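Local coordinates for protein complement C1r subcomponent (PDB 6F1D) that probably acts as a serine protease of the complement C1 complex that cleaves C1s, here as its second, calcium-binding CUB domain, at residues L42-L47 against L65-N70. Sequence-based numbering, arbitrary orientation.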
loop_
_atom_site.group_PDB
_atom_site.type_symbol
_atom_site.label_atom_id
_atom_site.label_comp_id
_atom_site.label_asym_id
_atom_site.label_seq_id
_atom_site.Cartn_x
_atom_site.Cartn_y
_atom_site.Cartn_z
ATOM N N LEU A 42 -13.869 1.176 3.683
ATOM C CA LEU A 42 -12.506 0.986 4.164
ATOM C C LEU A 42 -11.820 2.327 4.324
ATOM O O LEU A 42 -11.951 3.208 3.459
ATOM C CB LEU A 42 -11.697 0.112 3.214
ATOM C CG LEU A 42 -12.152 -1.322 3.322
ATOM C CD1 LEU A 42 -11.792 -2.016 2.023
ATOM C CD2 LEU A 42 -11.402 -1.935 4.538
ATOM N N HIS A 43 -11.167 2.496 5.474
ATOM C CA HIS A 43 -10.299 3.626 5.776
ATOM C C HIS A 43 -8.867 3.124 5.924
ATOM O O HIS A 43 -8.621 2.116 6.612
ATOM C CB HIS A 43 -10.730 4.309 7.075
ATOM C CG HIS A 43 -12.049 5.002 6.991
ATOM N ND1 HIS A 43 -12.179 6.367 7.115
ATOM C CD2 HIS A 43 -13.302 4.515 6.851
ATOM C CE1 HIS A 43 -13.458 6.696 7.038
ATOM N NE2 HIS A 43 -14.161 5.588 6.870
ATOM N N LEU A 44 -7.919 3.820 5.297
ATOM C CA LEU A 44 -6.504 3.420 5.336
ATOM C C LEU A 44 -5.693 4.506 6.022
ATOM O O LEU A 44 -5.894 5.712 5.768
ATOM C CB LEU A 44 -5.939 3.224 3.919
ATOM C CG LEU A 44 -6.715 2.377 2.915
ATOM C CD1 LEU A 44 -5.904 2.350 1.627
ATOM C CD2 LEU A 44 -6.867 0.985 3.464
ATOM N N LYS A 45 -4.788 4.080 6.894
ATOM C CA LYS A 45 -3.930 4.989 7.617
ATOM C C LYS A 45 -2.498 4.474 7.580
ATOM O O LYS A 45 -2.207 3.433 8.164
ATOM C CB LYS A 45 -4.385 5.076 9.067
ATOM C CG LYS A 45 -3.412 5.833 9.854
ATOM C CD LYS A 45 -3.456 5.449 11.310
ATOM C CE LYS A 45 -2.927 6.589 12.074
ATOM N NZ LYS A 45 -3.773 7.815 12.001
ATOM N N PHE A 46 -1.595 5.228 6.987
ATOM C CA PHE A 46 -0.213 4.784 6.977
ATOM C C PHE A 46 0.491 5.164 8.257
ATOM O O PHE A 46 0.306 6.265 8.774
ATOM C CB PHE A 46 0.505 5.394 5.790
ATOM C CG PHE A 46 0.162 4.704 4.498
ATOM C CD1 PHE A 46 0.922 3.633 4.071
ATOM C CD2 PHE A 46 -0.944 5.080 3.766
ATOM C CE1 PHE A 46 0.594 2.950 2.876
ATOM C CE2 PHE A 46 -1.279 4.420 2.578
ATOM C CZ PHE A 46 -0.499 3.365 2.131
ATOM N N LEU A 47 1.387 4.294 8.695
ATOM C CA LEU A 47 2.215 4.524 9.853
ATOM C C LEU A 47 3.550 5.122 9.441
ATOM O O LEU A 47 3.887 5.187 8.264
ATOM C CB LEU A 47 2.407 3.221 10.613
ATOM C CG LEU A 47 1.123 2.738 11.325
ATOM C CD1 LEU A 47 0.295 3.887 11.869
ATOM C CD2 LEU A 47 0.249 1.905 10.466
ATOM N N LEU A 65 3.963 2.568 -5.022
ATOM C CA LEU A 65 2.799 1.985 -4.342
ATOM C C LEU A 65 1.530 2.591 -4.959
ATOM O O LEU A 65 1.335 3.807 -4.913
ATOM C CB LEU A 65 2.849 2.259 -2.836
ATOM C CG LEU A 65 1.631 1.689 -2.083
ATOM C CD1 LEU A 65 1.640 0.158 -2.302
ATOM C CD2 LEU A 65 1.762 2.004 -0.572
ATOM N N GLN A 66 0.695 1.767 -5.582
ATOM C CA GLN A 66 -0.506 2.244 -6.253
ATOM C C GLN A 66 -1.707 1.710 -5.492
ATOM O O GLN A 66 -1.689 0.562 -5.045
ATOM C CB GLN A 66 -0.563 1.757 -7.697
ATOM C CG GLN A 66 0.711 1.917 -8.442
ATOM C CD GLN A 66 0.538 1.548 -9.877
ATOM O OE1 GLN A 66 -0.359 0.756 -10.229
ATOM N NE2 GLN A 66 1.388 2.100 -10.730
ATOM N N ILE A 67 -2.719 2.546 -5.303
ATOM C CA ILE A 67 -3.892 2.173 -4.516
ATOM C C ILE A 67 -5.141 2.314 -5.378
ATOM O O ILE A 67 -5.324 3.337 -6.046
ATOM C CB ILE A 67 -3.999 3.031 -3.250
ATOM C CG1 ILE A 67 -2.679 2.898 -2.461
ATOM C CG2 ILE A 67 -5.268 2.639 -2.479
ATOM C CD1 ILE A 67 -2.687 3.439 -1.026
ATOM N N TYR A 68 -5.993 1.281 -5.362
ATOM C CA TYR A 68 -7.204 1.200 -6.172
ATOM C C TYR A 68 -8.376 0.979 -5.237
ATOM O O TYR A 68 -8.283 0.195 -4.285
ATOM C CB TYR A 68 -7.165 0.059 -7.166
ATOM C CG TYR A 68 -6.106 0.268 -8.207
ATOM C CD1 TYR A 68 -4.778 -0.074 -7.933
ATOM C CD2 TYR A 68 -6.402 0.841 -9.409
ATOM C CE1 TYR A 68 -3.764 0.139 -8.912
ATOM C CE2 TYR A 68 -5.397 1.050 -10.411
ATOM C CZ TYR A 68 -4.086 0.697 -10.117
ATOM O OH TYR A 68 -3.082 0.894 -11.025
ATOM N N ALA A 69 -9.460 1.681 -5.484
ATOM C CA ALA A 69 -10.683 1.507 -4.709
ATOM C C ALA A 69 -11.739 1.075 -5.697
ATOM O O ALA A 69 -12.108 1.841 -6.590
ATOM C CB ALA A 69 -11.092 2.783 -3.985
ATOM N N ASN A 70 -12.211 -0.151 -5.522
ATOM C CA ASN A 70 -13.106 -0.814 -6.466
ATOM C C ASN A 70 -12.667 -0.576 -7.907
ATOM O O ASN A 70 -13.447 -0.215 -8.779
ATOM C CB ASN A 70 -14.539 -0.378 -6.238
ATOM C CG ASN A 70 -15.479 -1.562 -6.185
ATOM O OD1 ASN A 70 -15.291 -2.541 -6.923
ATOM N ND2 ASN A 70 -16.470 -1.506 -5.292
#
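The far end of the Phe46 ring settles against two aliphatic side chains of the strand facing it, Ile67 and Leu65. Ile67 brings its CD1 methyl to the rim of the ring, in the ring plane, 3.8 Å from Phe46 CZ and 4.0 Å from Phe46 CE2. Leu65 reaches the same end at a slant, its CD2 methyl 3.8 Å from both Phe46 CE1 and Phe46 CZ, so CZ meets a methyl of each residue. The two branches of Ile67 divide the work. Its CG1 lies anti to the carbonyl carbon (chi1 -56°) and carries CD1 to the phenyl ring, while CG2, anti to the backbone N, points at Leu44. There the meeting is tip to tip and looser, with Leu44 CD1 4.2 Å from Ile67 CG2. Cut back to an alanine, the side chain of Phe46 would no longer meet the Leu65 and Ile67 methyls, which would probably lose their aromatic partner and face a gap between the two sheets. No hydrogen bond crosses this interface, and the four touching side chains are all buried. On the reverse side of strand 65-69, Tyr68 OH donates to Gln66 OE1 at 2.8 Å, from above the carbonyl plane. Arg82 and Pro83 also pack on Phe46, Ile52 on Leu65, and Ile74, Phe77 and Leu95 on Ile67. Strands 42-46 and 65-69 run nearly antiparallel, at 164°, but their axes stay 10.7 Å apart: they belong to different sheets, one hydrogen-bonded to strand 109-116, the other lying between strands 72-77 and 92-98. Face-to-face packing of two sheets through aliphatic and aromatic side chains that meet across the gap between them is the hydrophobic core of the CUB-domain beta sandwich.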